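Local coordinates for protein putative polyketide cyclase (Acidithiobacillus ferrooxidans, PDB 3F9S) that is of unproven function but, as a SnoaL-like member of the NTF2 clan, may act as a polyketide cyclase, at residues L77-G81 with D82-M86. Numbering follows the deposited sequence.
Sequences LFADG and DAVVM
Phe78 and Val85 face each other as an antiparallel hydrogen-bonded pair, Phe78 N reaching Val85 O at 2.7 Å and Val85 N returning to Phe78 O at 2.8 Å, and at the next hydrogen-bonded pair Asp80 N gives an equally short, nearly straight bond to Ala83 O, whereas Ala83 N comes back to Asp80 O over a longer 3.1 Å, bent to 149°, closing a type II' turn with Gly81 and Asp82 at its corners.

On one face Leu77, Ala79, Val84 and Met86 meet. Leu77 CD2 lies alongside Met86 CG at 3.6 Å, the two side chains pointing the same way, while Ala79 CB rests against Val84 CG2 at 3.9 Å. Beyond that CG the chain of Met86, a selenomethionine, bends at chi3 (85°), and its end leads away from Leu77. This is the hairpin of strands 71-80 and 83-93 in the curved sheet of the NTF2-like fold, and helix 8-21 packs on this face, touching Leu77, Val84 and Met86. The other face carries Phe78, Asp80, Ala83 and Val85. Here Phe78 and Val85 approach through their CB atoms, 4.2 Å apart, and the second subunit packs against them; Asp80 OD2 makes a salt bridge to Lys9 of that subunit and accepts from its Ala79 N. At the turn, Gly81 takes the positive phi (65°) that glycine accepts readily, and a water donates to Asp80 O at 2.7 Å and only weakly to Asp82 OD1.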
ATOM      1  N   LEU A  77      -0.014   9.979   8.265  1.00 25.24           N
ATOM      2  CA  LEU A  77       1.435  10.128   8.092  1.00 25.19           C
ATOM      3  C   LEU A  77       2.030   9.420   9.282  1.00 24.20           C
ATOM      4  O   LEU A  77       1.668   9.734  10.407  1.00 22.99           O
ATOM      5  CB  LEU A  77       1.862  11.583   8.076  1.00 26.59           C
ATOM      6  CG  LEU A  77       1.460  12.341   6.821  1.00 25.82           C
ATOM      7  CD1 LEU A  77       1.749  13.811   6.987  1.00 27.63           C
ATOM      8  CD2 LEU A  77       2.163  11.794   5.585  1.00 26.73           C
ATOM      9  N   PHE A  78       2.897   8.446   9.013  1.00 22.79           N
ATOM     10  CA  PHE A  78       3.472   7.596  10.045  1.00 23.75           C
ATOM     11  C   PHE A  78       4.981   7.697   9.900  1.00 23.86           C
ATOM     12  O   PHE A  78       5.536   7.140   8.969  1.00 24.90           O
ATOM     13  CB  PHE A  78       2.956   6.175   9.869  1.00 24.78           C
ATOM     14  CG  PHE A  78       1.476   6.113   9.757  1.00 24.94           C
ATOM     15  CD1 PHE A  78       0.680   6.031  10.891  1.00 24.57           C
ATOM     16  CD2 PHE A  78       0.862   6.170   8.502  1.00 26.54           C
ATOM     17  CE1 PHE A  78      -0.717   5.989  10.774  1.00 23.41           C
ATOM     18  CE2 PHE A  78      -0.514   6.148   8.398  1.00 25.39           C
ATOM     19  CZ  PHE A  78      -1.297   6.047   9.524  1.00 25.37           C
ATOM     20  N   ALA A  79       5.619   8.445  10.800  1.00 23.52           N
ATOM     21  CA  ALA A  79       7.044   8.750  10.740  1.00 24.03           C
ATOM     22  C   ALA A  79       7.791   7.747  11.597  1.00 25.54           C
ATOM     23  O   ALA A  79       7.415   7.504  12.735  1.00 26.76           O
ATOM     24  CB  ALA A  79       7.347  10.178  11.243  1.00 24.63           C
ATOM     25  N   ASP A  80       8.830   7.140  11.039  1.00 26.39           N
ATOM     26  CA  ASP A  80       9.673   6.245  11.819  1.00 26.55           C
ATOM     27  C   ASP A  80      11.038   6.267  11.181  1.00 27.53           C
ATOM     28  O   ASP A  80      11.182   5.881  10.024  1.00 25.40           O
ATOM     29  CB  ASP A  80       9.112   4.832  11.827  1.00 26.31           C
ATOM     30  CG  ASP A  80       9.903   3.886  12.696  1.00 26.54           C
ATOM     31  OD1 ASP A  80      11.006   4.227  13.170  1.00 32.89           O
ATOM     32  OD2 ASP A  80       9.388   2.794  12.967  1.00 26.67           O
ATOM     33  N   GLY A  81      12.025   6.724  11.950  1.00 30.75           N
ATOM     34  CA  GLY A  81      13.409   6.766  11.485  1.00 30.64           C
ATOM     35  C   GLY A  81      13.527   7.732  10.333  1.00 30.38           C
ATOM     36  O   GLY A  81      12.985   8.832  10.402  1.00 34.45           O
ATOM     37  N   ASP A  82      14.145   7.266   9.247  1.00 28.64           N
ATOM     38  CA  ASP A  82      14.330   8.024   8.007  1.00 28.50           C
ATOM     39  C   ASP A  82      13.168   7.970   7.025  1.00 27.07           C
ATOM     40  O   ASP A  82      13.320   8.379   5.868  1.00 28.26           O
ATOM     41  CB  ASP A  82      15.634   7.562   7.304  1.00 31.00           C
ATOM     42  CG  ASP A  82      15.583   6.124   6.733  1.00 37.29           C
ATOM     43  OD1 ASP A  82      14.669   5.324   7.043  1.00 43.64           O
ATOM     44  OD2 ASP A  82      16.517   5.767   5.979  1.00 40.14           O
ATOM     45  N   ALA A  83      12.015   7.488   7.480  1.00 25.56           N
ATOM     46  CA  ALA A  83      10.871   7.295   6.612  1.00 25.04           C
ATOM     47  C   ALA A  83       9.610   7.890   7.193  1.00 24.39           C
ATOM     48  O   ALA A  83       9.456   8.005   8.404  1.00 24.09           O
ATOM     49  CB  ALA A  83      10.658   5.829   6.348  1.00 25.56           C
ATOM     50  N   VAL A  84       8.723   8.279   6.289  1.00 24.55           N
ATOM     51  CA  VAL A  84       7.383   8.683   6.647  1.00 24.01           C
ATOM     52  C   VAL A  84       6.483   7.957   5.666  1.00 22.64           C
ATOM     53  O   VAL A  84       6.621   8.117   4.468  1.00 24.80           O
ATOM     54  CB  VAL A  84       7.126  10.172   6.591  1.00 25.33           C
ATOM     55  CG1 VAL A  84       5.681  10.463   7.063  1.00 26.01           C
ATOM     56  CG2 VAL A  84       8.141  10.915   7.489  1.00 23.84           C
ATOM     57  N   VAL A  85       5.590   7.150   6.202  1.00 23.34           N
ATOM     58  CA  VAL A  85       4.597   6.462   5.393  1.00 23.34           C
ATOM     59  C   VAL A  85       3.387   7.378   5.299  1.00 23.41           C
ATOM     60  O   VAL A  85       2.926   7.892   6.323  1.00 24.91           O
ATOM     61  CB  VAL A  85       4.164   5.136   5.987  1.00 22.23           C
ATOM     62  CG1 VAL A  85       3.196   4.437   4.998  1.00 24.40           C
ATOM     63  CG2 VAL A  85       5.358   4.209   6.278  1.00 25.82           C
HETATM   64  N   MSE A  86       2.876   7.580   4.082  1.00 24.58           N
HETATM   65  CA  MSE A  86       1.717   8.390   3.832  1.00 25.25           C
HETATM   66  C   MSE A  86       0.665   7.456   3.264  1.00 24.47           C
HETATM   67  O   MSE A  86       0.938   6.741   2.305  1.00 26.07           O
HETATM   68  CB  MSE A  86       2.047   9.444   2.776  1.00 25.46           C
HETATM   69  CG  MSE A  86       0.953  10.416   2.500  1.00 25.74           C
HETATM   70 SE   MSE A  86       1.719  11.412   0.969  0.75 38.49          SE
HETATM   71  CE  MSE A  86       1.276  10.416  -0.528  1.00 45.34           C
TER
HETATM   72  O   HOH W   1      12.305   3.674   9.004  1.00 30.48           O